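Local coordinates for protein betaine aldehyde dehydrogenase (Staphylococcus aureus subsp. aureus COL, PDB 4QTO) that probably oxidises betaine aldehyde to glycine betaine with NAD+ as the electron acceptor, as a member of the aldehyde dehydrogenase family, at residues Arg101-Lys106 against Glu221-Pro226; Asp105-His110 against Ile214-Leu219; Asn138-Phe143 against Trp189-Ala194. All coordinates share one frame; numbering follows the deposited sequence. Where two conformers were deposited one is given.

Interaction 1: Arg101-Lys106 against Glu221-Pro226; sequences RAIADK and EEVGFP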
loop_
_atom_site.group_PDB
_atom_site.type_symbol
_atom_site.label_atom_id
_atom_site.label_comp_id
_atom_site.label_asym_id
_atom_site.label_seq_id
_atom_site.Cartn_x
_atom_site.Cartn_y
_atom_site.Cartn_z
ATOM N N ARG A 101 -14.182 -9.576 -16.309
ATOM C CA ARG A 101 -13.903 -11.012 -16.335
ATOM C C ARG A 101 -14.661 -11.682 -17.483
ATOM O O ARG A 101 -14.123 -12.570 -18.141
ATOM C CB ARG A 101 -14.247 -11.643 -14.982
ATOM C CG ARG A 101 -13.742 -13.048 -14.819
ATOM C CD ARG A 101 -13.763 -13.508 -13.352
ATOM N NE ARG A 101 -12.976 -12.688 -12.418
ATOM C CZ ARG A 101 -13.460 -11.834 -11.506
ATOM N NH1 ARG A 101 -14.780 -11.674 -11.344
ATOM N NH2 ARG A 101 -12.601 -11.171 -10.701
ATOM N N ALA A 102 -15.895 -11.238 -17.742
ATOM C CA ALA A 102 -16.685 -11.765 -18.863
ATOM C C ALA A 102 -15.999 -11.495 -20.199
ATOM O O ALA A 102 -16.019 -12.359 -21.087
ATOM C CB ALA A 102 -18.090 -11.209 -18.825
ATOM N N ILE A 103 -15.387 -10.324 -20.365
ATOM C CA ILE A 103 -14.615 -10.039 -21.565
ATOM C C ILE A 103 -13.449 -11.027 -21.621
ATOM O O ILE A 103 -13.183 -11.628 -22.683
ATOM C CB ILE A 103 -14.072 -8.597 -21.634
ATOM C CG1 ILE A 103 -15.221 -7.583 -21.588
ATOM C CG2 ILE A 103 -13.214 -8.421 -22.884
ATOM C CD1 ILE A 103 -14.725 -6.157 -21.398
ATOM N N ALA A 104 -12.723 -11.184 -20.525
ATOM C CA ALA A 104 -11.602 -12.129 -20.514
ATOM C C ALA A 104 -12.024 -13.526 -21.010
ATOM O O ALA A 104 -11.332 -14.151 -21.834
ATOM C CB ALA A 104 -10.999 -12.244 -19.134
ATOM N N ASP A 105 -13.145 -14.015 -20.507
ATOM C CA ASP A 105 -13.618 -15.339 -20.878
ATOM C C ASP A 105 -13.976 -15.423 -22.389
ATOM O O ASP A 105 -13.724 -16.434 -23.023
ATOM C CB ASP A 105 -14.769 -15.723 -20.005
ATOM C CG ASP A 105 -14.340 -15.993 -18.552
ATOM O OD1 ASP A 105 -13.169 -16.285 -18.283
ATOM O OD2 ASP A 105 -15.235 -15.972 -17.704
ATOM N N LYS A 106 -14.511 -14.344 -22.950
ATOM C CA LYS A 106 -14.785 -14.304 -24.403
ATOM C C LYS A 106 -13.499 -14.352 -25.232
ATOM O O LYS A 106 -13.481 -14.988 -26.278
ATOM C CB LYS A 106 -15.635 -13.087 -24.739
ATOM C CG LYS A 106 -17.078 -13.327 -24.298
ATOM C CD LYS A 106 -17.939 -12.122 -24.518
ATOM C CE LYS A 106 -19.376 -12.357 -24.070
ATOM N NZ LYS A 106 -20.185 -13.294 -24.898
ATOM N N GLU A 221 -19.803 -5.690 -26.543
ATOM C CA GLU A 221 -21.249 -5.455 -26.664
ATOM C C GLU A 221 -22.070 -6.651 -26.163
ATOM O O GLU A 221 -23.104 -6.469 -25.526
ATOM C CB GLU A 221 -21.623 -5.122 -28.112
ATOM C CG GLU A 221 -23.133 -4.915 -28.306
ATOM C CD GLU A 221 -23.488 -4.482 -29.710
ATOM O OE1 GLU A 221 -22.945 -5.077 -30.668
ATOM O OE2 GLU A 221 -24.363 -3.546 -29.829
ATOM N N GLU A 222 -21.600 -7.868 -26.424
ATOM C CA GLU A 222 -22.268 -9.084 -25.949
ATOM C C GLU A 222 -22.312 -9.158 -24.417
ATOM O O GLU A 222 -23.266 -9.666 -23.850
ATOM C CB GLU A 222 -21.546 -10.324 -26.470
ATOM C CG GLU A 222 -21.605 -10.536 -27.963
ATOM C CD GLU A 222 -20.740 -11.702 -28.443
ATOM O OE1 GLU A 222 -20.146 -12.420 -27.617
ATOM O OE2 GLU A 222 -20.706 -11.927 -29.668
ATOM N N VAL A 223 -21.254 -8.693 -23.772
ATOM C CA VAL A 223 -21.201 -8.636 -22.302
ATOM C C VAL A 223 -22.205 -7.629 -21.782
ATOM O O VAL A 223 -22.936 -7.895 -20.819
ATOM C CB VAL A 223 -19.778 -8.274 -21.830
ATOM C CG1 VAL A 223 -19.764 -8.020 -20.342
ATOM C CG2 VAL A 223 -18.794 -9.379 -22.199
ATOM N N GLY A 224 -22.245 -6.480 -22.426
ATOM C CA GLY A 224 -23.173 -5.441 -22.103
ATOM C C GLY A 224 -22.644 -4.339 -21.224
ATOM O O GLY A 224 -22.310 -4.569 -20.069
ATOM N N PHE A 225 -22.602 -3.135 -21.798
ATOM C CA PHE A 225 -22.197 -1.918 -21.096
ATOM C C PHE A 225 -23.177 -0.806 -21.417
ATOM O O PHE A 225 -23.762 -0.803 -22.507
ATOM C CB PHE A 225 -20.765 -1.503 -21.480
ATOM C CG PHE A 225 -19.743 -2.524 -21.091
ATOM C CD1 PHE A 225 -19.207 -2.524 -19.810
ATOM C CD2 PHE A 225 -19.370 -3.555 -21.959
ATOM C CE1 PHE A 225 -18.329 -3.510 -19.425
ATOM C CE2 PHE A 225 -18.491 -4.547 -21.578
ATOM C CZ PHE A 225 -17.965 -4.538 -20.287
ATOM N N PRO A 226 -23.323 0.170 -20.504
ATOM C CA PRO A 226 -24.286 1.234 -20.768
ATOM C C PRO A 226 -23.938 2.010 -22.035
ATOM O O PRO A 226 -22.774 2.157 -22.398
ATOM C CB PRO A 226 -24.198 2.110 -19.514
ATOM C CG PRO A 226 -23.726 1.170 -18.444
ATOM C CD PRO A 226 -22.752 0.273 -19.154
#
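Val223 sits at the centre of this contact and reaches helix 93-109 with both methyls, within the Rossmann-type domain that in this family binds NAD. With CG1 anti to the backbone N (chi1 172°), CG2 lies beside that N and faces Lys106, while both methyls lie 3.9 Å from Ala102 CB. Lys106 slides past the valine in the opposite direction, laying its aliphatic part on the methyl, Lys106 CE to Val223 CG2 3.6 Å. A bend at the last torsion of the lysine (chi4 -70°) then swings the ammonium to Glu222, and Lys106 NZ gives Glu222 OE1 a salt bridge of 2.9 Å. The carboxylate is met on its anti side, 15° out of its plane. On the other flank Ile103 crosses Val223 at about a right angle, and its tip, Ile103 CD1, comes obliquely to Phe225 CZ at 3.8 Å. Phe225 gets there because Gly224, the first residue past helix 211-223, takes a positive phi and turns the chain; Lys99 NZ hydrogen-bonds to the carbonyl oxygens of Val223 and Gly224, and Trp88 meets the Phe225 ring edge-to-face. The contact is therefore graded: apolar where Ile103 is buried, ionic where Lys106 and Glu222 reach the surface.

Interaction 2: Asp105-His110 against Ile214-Leu219; sequences DKIKEH and IRVFEL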
loop_
_atom_site.group_PDB
_atom_site.type_symbol
_atom_site.label_atom_id
_atom_site.label_comp_id
_atom_site.label_asym_id
_atom_site.label_seq_id
_atom_site.Cartn_x
_atom_site.Cartn_y
_atom_site.Cartn_z
ATOM N N ASP A 105 -13.145 -14.015 -20.507
ATOM C CA ASP A 105 -13.618 -15.339 -20.878
ATOM C C ASP A 105 -13.976 -15.423 -22.389
ATOM O O ASP A 105 -13.724 -16.434 -23.023
ATOM C CB ASP A 105 -14.769 -15.723 -20.005
ATOM C CG ASP A 105 -14.340 -15.993 -18.552
ATOM O OD1 ASP A 105 -13.169 -16.285 -18.283
ATOM O OD2 ASP A 105 -15.235 -15.972 -17.704
ATOM N N LYS A 106 -14.511 -14.344 -22.950
ATOM C CA LYS A 106 -14.785 -14.304 -24.403
ATOM C C LYS A 106 -13.499 -14.352 -25.232
ATOM O O LYS A 106 -13.481 -14.988 -26.278
ATOM C CB LYS A 106 -15.635 -13.087 -24.739
ATOM C CG LYS A 106 -17.078 -13.327 -24.298
ATOM C CD LYS A 106 -17.939 -12.122 -24.518
ATOM C CE LYS A 106 -19.376 -12.357 -24.070
ATOM N NZ LYS A 106 -20.185 -13.294 -24.898
ATOM N N ILE A 107 -12.424 -13.731 -24.738
ATOM C CA ILE A 107 -11.152 -13.788 -25.464
ATOM C C ILE A 107 -10.665 -15.239 -25.544
ATOM O O ILE A 107 -10.303 -15.710 -26.621
ATOM C CB ILE A 107 -10.064 -12.924 -24.790
ATOM C CG1 ILE A 107 -10.485 -11.446 -24.756
ATOM C CG2 ILE A 107 -8.734 -13.124 -25.482
ATOM C CD1 ILE A 107 -10.668 -10.775 -26.075
ATOM N N LYS A 108 -10.734 -15.959 -24.432
ATOM C CA LYS A 108 -10.329 -17.363 -24.426
ATOM C C LYS A 108 -11.253 -18.227 -25.284
ATOM O O LYS A 108 -10.778 -19.071 -26.073
ATOM C CB LYS A 108 -10.251 -17.896 -23.006
ATOM C CG LYS A 108 -9.788 -19.347 -22.955
ATOM C CD LYS A 108 -9.673 -19.838 -21.524
ATOM C CE LYS A 108 -8.544 -19.152 -20.798
ATOM N NZ LYS A 108 -7.262 -19.160 -21.524
ATOM N N GLU A 109 -12.562 -17.987 -25.227
ATOM C CA GLU A 109 -13.524 -18.719 -26.026
ATOM C C GLU A 109 -13.225 -18.592 -27.518
ATOM O O GLU A 109 -13.328 -19.572 -28.260
ATOM C CB GLU A 109 -14.938 -18.175 -25.742
ATOM C CG GLU A 109 -16.028 -18.746 -26.597
ATOM C CD GLU A 109 -17.399 -18.133 -26.300
ATOM O OE1 GLU A 109 -17.480 -17.203 -25.459
ATOM O OE2 GLU A 109 -18.392 -18.622 -26.923
ATOM N N HIS A 110 -12.828 -17.401 -27.929
ATOM C CA HIS A 110 -12.566 -17.089 -29.333
ATOM C C HIS A 110 -11.098 -17.011 -29.714
ATOM O O HIS A 110 -10.756 -16.390 -30.727
ATOM C CB HIS A 110 -13.280 -15.781 -29.704
ATOM C CG HIS A 110 -14.758 -15.853 -29.572
ATOM N ND1 HIS A 110 -15.546 -16.529 -30.481
ATOM C CD2 HIS A 110 -15.601 -15.373 -28.630
ATOM C CE1 HIS A 110 -16.811 -16.458 -30.096
ATOM N NE2 HIS A 110 -16.870 -15.741 -28.997
ATOM N N ILE A 214 -12.280 -4.314 -33.932
ATOM C CA ILE A 214 -13.697 -4.407 -34.258
ATOM C C ILE A 214 -14.251 -5.654 -33.559
ATOM O O ILE A 214 -15.310 -5.600 -32.921
ATOM C CB ILE A 214 -13.899 -4.511 -35.788
ATOM C CG1 ILE A 214 -13.541 -3.189 -36.477
ATOM C CG2 ILE A 214 -15.350 -4.879 -36.096
ATOM C CD1 ILE A 214 -13.441 -3.307 -37.989
ATOM N N ARG A 215 -13.541 -6.789 -33.655
ATOM C CA ARG A 215 -14.061 -8.036 -33.040
ATOM C C ARG A 215 -14.216 -7.899 -31.541
ATOM O O ARG A 215 -15.249 -8.332 -30.991
ATOM C CB ARG A 215 -13.185 -9.240 -33.402
ATOM C CG ARG A 215 -13.729 -10.568 -32.927
ATOM C CD ARG A 215 -15.026 -10.931 -33.630
ATOM N NE ARG A 215 -15.512 -12.246 -33.155
ATOM C CZ ARG A 215 -16.676 -12.463 -32.558
ATOM N NH1 ARG A 215 -17.598 -11.506 -32.440
ATOM N NH2 ARG A 215 -16.963 -13.688 -32.133
ATOM N N VAL A 216 -13.234 -7.299 -30.859
ATOM C CA VAL A 216 -13.345 -7.179 -29.399
ATOM C C VAL A 216 -14.522 -6.256 -29.024
ATOM O O VAL A 216 -15.169 -6.486 -27.994
ATOM C CB VAL A 216 -12.024 -6.800 -28.696
ATOM C CG1 VAL A 216 -11.729 -5.316 -28.818
ATOM C CG2 VAL A 216 -12.118 -7.203 -27.259
ATOM N N PHE A 217 -14.801 -5.216 -29.831
ATOM C CA PHE A 217 -15.976 -4.382 -29.582
ATOM C C PHE A 217 -17.266 -5.205 -29.715
ATOM O O PHE A 217 -18.198 -5.024 -28.926
ATOM C CB PHE A 217 -15.999 -3.116 -30.407
ATOM C CG PHE A 217 -15.321 -1.976 -29.718
ATOM C CD1 PHE A 217 -13.941 -1.912 -29.653
ATOM C CD2 PHE A 217 -16.082 -1.007 -29.097
ATOM C CE1 PHE A 217 -13.325 -0.882 -28.957
ATOM C CE2 PHE A 217 -15.470 0.046 -28.429
ATOM C CZ PHE A 217 -14.108 0.104 -28.354
ATOM N N GLU A 218 -17.326 -6.095 -30.709
ATOM C CA GLU A 218 -18.498 -7.008 -30.815
ATOM C C GLU A 218 -18.620 -7.823 -29.519
ATOM O O GLU A 218 -19.714 -7.965 -28.968
ATOM C CB GLU A 218 -18.365 -7.956 -31.998
ATOM C CG GLU A 218 -18.379 -7.268 -33.366
ATOM C CD GLU A 218 -18.251 -8.235 -34.517
ATOM O OE1 GLU A 218 -17.836 -9.412 -34.289
ATOM O OE2 GLU A 218 -18.589 -7.824 -35.647
ATOM N N LEU A 219 -17.503 -8.366 -29.034
ATOM C CA LEU A 219 -17.533 -9.177 -27.806
ATOM C C LEU A 219 -17.925 -8.369 -26.563
ATOM O O LEU A 219 -18.671 -8.847 -25.704
ATOM C CB LEU A 219 -16.190 -9.894 -27.602
ATOM C CG LEU A 219 -15.775 -10.847 -28.716
ATOM C CD1 LEU A 219 -14.377 -11.388 -28.467
ATOM C CD2 LEU A 219 -16.769 -11.997 -28.866
#
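Two helices of the Rossmann-type domain that in this family binds NAD meet here: the C-terminal end of helix 93-109 and the middle of helix 211-223, running at 123° to one another with axes 10.7 Å apart. His110, the first residue beyond helix 93-109 and the N-cap position of the next helix, holds the outer part. Its ring takes Arg215 NH2 over one face, with His110 CE1 to Arg215 NH2 3.4 Å, and the ring and guanidinium planes stand 72° apart, so the arginine presents an edge rather than stacking flat. A bend at chi2 (66°) brings the guanidinium round to this place, and Glu218 OE1 takes a 2.8 Å salt-bridge hydrogen bond from Arg215 NH1, which should restrain the group's rotation. Leu219 fills the angle between the two: Leu219 CD2 lies 3.6 Å from His110 CD2 and also sits against a face of the guanidinium. Deeper in, Ile107 CD1 touches Val216 CG2 at 4.0 Å. Toward the C-terminal side of helix 211-223, Lys106 CD passes 3.6 Å from Leu219 O on the way to its ionic partner, Glu222. Leu114 of helix 111-122 packs against both Ile107 and Arg215, Ile136 of helix 126-146 backs Ile107, and strand 230-232 lies against Phe217 of helix 211-223.

Interaction 3: Asn138-Phe143 against Trp189-Ala194; sequences NVFMYF and WKIAPA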
loop_
_atom_site.group_PDB
_atom_site.type_symbol
_atom_site.label_atom_id
_atom_site.label_comp_id
_atom_site.label_asym_id
_atom_site.label_seq_id
_atom_site.Cartn_x
_atom_site.Cartn_y
_atom_site.Cartn_z
ATOM N N ASN A 138 -5.206 -12.932 -19.941
ATOM C CA ASN A 138 -4.624 -12.643 -18.643
ATOM C C ASN A 138 -4.640 -11.161 -18.264
ATOM O O ASN A 138 -4.773 -10.838 -17.093
ATOM C CB ASN A 138 -3.249 -13.240 -18.513
ATOM C CG ASN A 138 -3.306 -14.751 -18.374
ATOM O OD1 ASN A 138 -4.276 -15.285 -17.771
ATOM N ND2 ASN A 138 -2.280 -15.442 -18.848
ATOM N N VAL A 139 -4.530 -10.255 -19.244
ATOM C CA VAL A 139 -4.641 -8.834 -18.959
ATOM C C VAL A 139 -6.040 -8.487 -18.447
ATOM O O VAL A 139 -6.242 -7.844 -17.413
ATOM C CB VAL A 139 -4.282 -8.013 -20.208
ATOM C CG1 VAL A 139 -4.689 -6.534 -20.070
ATOM C CG2 VAL A 139 -2.803 -8.121 -20.508
ATOM N N PHE A 140 -7.050 -8.910 -19.191
ATOM C CA PHE A 140 -8.414 -8.674 -18.750
ATOM C C PHE A 140 -8.680 -9.321 -17.385
ATOM O O PHE A 140 -9.315 -8.716 -16.533
ATOM C CB PHE A 140 -9.489 -9.103 -19.775
ATOM C CG PHE A 140 -9.631 -8.158 -20.962
ATOM C CD1 PHE A 140 -10.319 -6.972 -20.818
ATOM C CD2 PHE A 140 -9.154 -8.494 -22.205
ATOM C CE1 PHE A 140 -10.480 -6.093 -21.886
ATOM C CE2 PHE A 140 -9.324 -7.612 -23.284
ATOM C CZ PHE A 140 -9.990 -6.418 -23.121
ATOM N N MET A 141 -8.191 -10.545 -17.187
ATOM C CA MET A 141 -8.455 -11.237 -15.916
ATOM C C MET A 141 -7.783 -10.526 -14.755
ATOM O O MET A 141 -8.369 -10.424 -13.672
ATOM C CB MET A 141 -8.018 -12.692 -15.955
ATOM C CG MET A 141 -8.574 -13.506 -14.794
ATOM S SD MET A 141 -10.374 -13.660 -14.833
ATOM C CE MET A 141 -10.483 -14.661 -16.340
ATOM N N TYR A 142 -6.576 -10.007 -14.977
ATOM C CA TYR A 142 -5.842 -9.279 -13.946
ATOM C C TYR A 142 -6.606 -8.029 -13.486
ATOM O O TYR A 142 -6.842 -7.843 -12.287
ATOM C CB TYR A 142 -4.450 -8.851 -14.454
ATOM C CG TYR A 142 -3.698 -7.986 -13.457
ATOM C CD1 TYR A 142 -2.988 -8.558 -12.397
ATOM C CD2 TYR A 142 -3.716 -6.586 -13.558
ATOM C CE1 TYR A 142 -2.302 -7.757 -11.477
ATOM C CE2 TYR A 142 -3.070 -5.803 -12.638
ATOM C CZ TYR A 142 -2.359 -6.381 -11.610
ATOM O OH TYR A 142 -1.677 -5.574 -10.715
ATOM N N PHE A 143 -7.032 -7.209 -14.452
ATOM C CA PHE A 143 -7.771 -5.994 -14.144
ATOM C C PHE A 143 -9.164 -6.273 -13.567
ATOM O O PHE A 143 -9.631 -5.521 -12.720
ATOM C CB PHE A 143 -7.796 -5.040 -15.334
ATOM C CG PHE A 143 -6.485 -4.350 -15.522
ATOM C CD1 PHE A 143 -6.065 -3.399 -14.615
ATOM C CD2 PHE A 143 -5.624 -4.687 -16.564
ATOM C CE1 PHE A 143 -4.823 -2.774 -14.737
ATOM C CE2 PHE A 143 -4.408 -4.061 -16.700
ATOM C CZ PHE A 143 -3.999 -3.099 -15.788
ATOM N N TRP A 189 -4.610 -3.457 -23.012
ATOM C CA TRP A 189 -3.896 -2.720 -21.964
ATOM C C TRP A 189 -4.580 -1.415 -21.558
ATOM O O TRP A 189 -4.412 -0.939 -20.435
ATOM C CB TRP A 189 -2.468 -2.404 -22.423
ATOM C CG TRP A 189 -1.515 -3.568 -22.532
ATOM C CD1 TRP A 189 -1.814 -4.892 -22.591
ATOM C CD2 TRP A 189 -0.095 -3.472 -22.737
ATOM N NE1 TRP A 189 -0.659 -5.624 -22.750
ATOM C CE2 TRP A 189 0.408 -4.764 -22.818
ATOM C CE3 TRP A 189 0.797 -2.390 -22.796
ATOM C CZ2 TRP A 189 1.761 -5.023 -23.015
ATOM C CZ3 TRP A 189 2.157 -2.658 -22.961
ATOM C CH2 TRP A 189 2.604 -3.958 -23.064
ATOM N N LYS A 190 -5.319 -0.839 -22.489
ATOM C CA LYS A 190 -6.056 0.381 -22.284
ATOM C C LYS A 190 -7.511 0.138 -21.863
ATOM O O LYS A 190 -7.999 0.754 -20.898
ATOM C CB LYS A 190 -5.991 1.255 -23.557
ATOM C CG LYS A 190 -4.566 1.566 -24.032
ATOM C CD LYS A 190 -4.572 2.564 -25.164
ATOM C CE LYS A 190 -3.219 2.776 -25.814
ATOM N NZ LYS A 190 -2.199 3.288 -24.889
ATOM N N ILE A 191 -8.203 -0.784 -22.543
ATOM C CA ILE A 191 -9.603 -1.028 -22.258
ATOM C C ILE A 191 -9.793 -1.604 -20.875
ATOM O O ILE A 191 -10.702 -1.182 -20.128
ATOM C CB ILE A 191 -10.204 -2.022 -23.271
ATOM C CG1 ILE A 191 -10.294 -1.364 -24.655
ATOM C CG2 ILE A 191 -11.579 -2.467 -22.860
ATOM C CD1 ILE A 191 -10.499 -2.379 -25.751
ATOM N N ALA A 192 -8.960 -2.575 -20.504
ATOM C CA ALA A 192 -9.197 -3.292 -19.250
ATOM C C ALA A 192 -9.228 -2.380 -18.031
ATOM O O ALA A 192 -10.188 -2.434 -17.234
ATOM C CB ALA A 192 -8.225 -4.434 -19.083
ATOM N N PRO A 193 -8.206 -1.519 -17.830
ATOM C CA PRO A 193 -8.294 -0.636 -16.661
ATOM C C PRO A 193 -9.355 0.429 -16.787
ATOM O O PRO A 193 -9.945 0.821 -15.794
ATOM C CB PRO A 193 -6.888 -0.025 -16.576
ATOM C CG PRO A 193 -6.356 -0.113 -17.982
ATOM C CD PRO A 193 -6.879 -1.440 -18.467
ATOM N N ALA A 194 -9.620 0.921 -17.989
ATOM C CA ALA A 194 -10.632 1.956 -18.162
ATOM C C ALA A 194 -11.983 1.417 -17.709
ATOM O O ALA A 194 -12.722 2.073 -16.971
ATOM C CB ALA A 194 -10.711 2.403 -19.606
#
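Helices 126-146 and 183-197 run nearly parallel through these segments, 20° apart with axes 8.9 Å from each other, and they come closest at Phe140 and Ala192, whose CA atoms are 5.5 Å apart. The small side chain of Ala192 permits that approach: its methyl points at the other helix and lodges between two phenylalanines one turn apart, Ala192 CB lying 3.6 Å from Phe143 CD2 and 3.7 Å from Phe140 CD1. Each ring meets it obliquely. Phe140 also turns its edge to Ile191, with Ile191 CG2 near the ring plane and 3.9 Å from Phe140 CE1. Phe143 behaves differently and offers a face. Pro193 CD stands 4.0 Å from the ring centroid and only 12° off the ring normal, a CH-pi contact, while Pro193 CB touches the same ring near CE1. Tyr142 CD2 lies over the opposite face of Phe143, so the ring is held between proline and tyrosine.

The proline also kinks helix 183-197, since its N can make no bond to the turn before. In this Rossmann-type domain that helix follows strand 162-177 and leads into strand 200-204, two parallel neighbours in the sheet, making it the helix of a right-handed beta-alpha-beta crossover, and Ile191 and Ala194 pack on strand 200-204. Helix 126-146 packs along it as well.

Toward the N-terminal end of the contact, Val139 crosses Trp189 at about a right angle. Trp189 starts out pointing away from helix 126-146, but its chi1 of -70° brings the pyrrole part of the indole back, and Val139 CG2 meets Trp189 CD1 obliquely at 4.0 Å. Trp480 adds an edge-to-face contact to the same indole, and Asn138 OD1 accepts a hydrogen bond from Lys98 of a neighbouring subunit.

Interactions 1 and 2 join the same two helices, 93-109 and 211-223, at successive levels, and Lys106 takes part in both. Interaction 1 lies at the surface, and interaction 2 is partly buried; in each, charged groups sit outward of aliphatic ones. Interaction 3 is deeper, with every touching residue buried, and its chemistry is wholly apolar, rings and methyls without a polar partner across the helices. Helix 93-109 connects the levels: Ile103 and Ala104 pack on Phe140, and Ile107 reaches the same ring, so the layer runs from helix 211-223 through 93-109 to 126-146. Around interactions 1 and 3, Arg101 and Met141 also meet a second subunit.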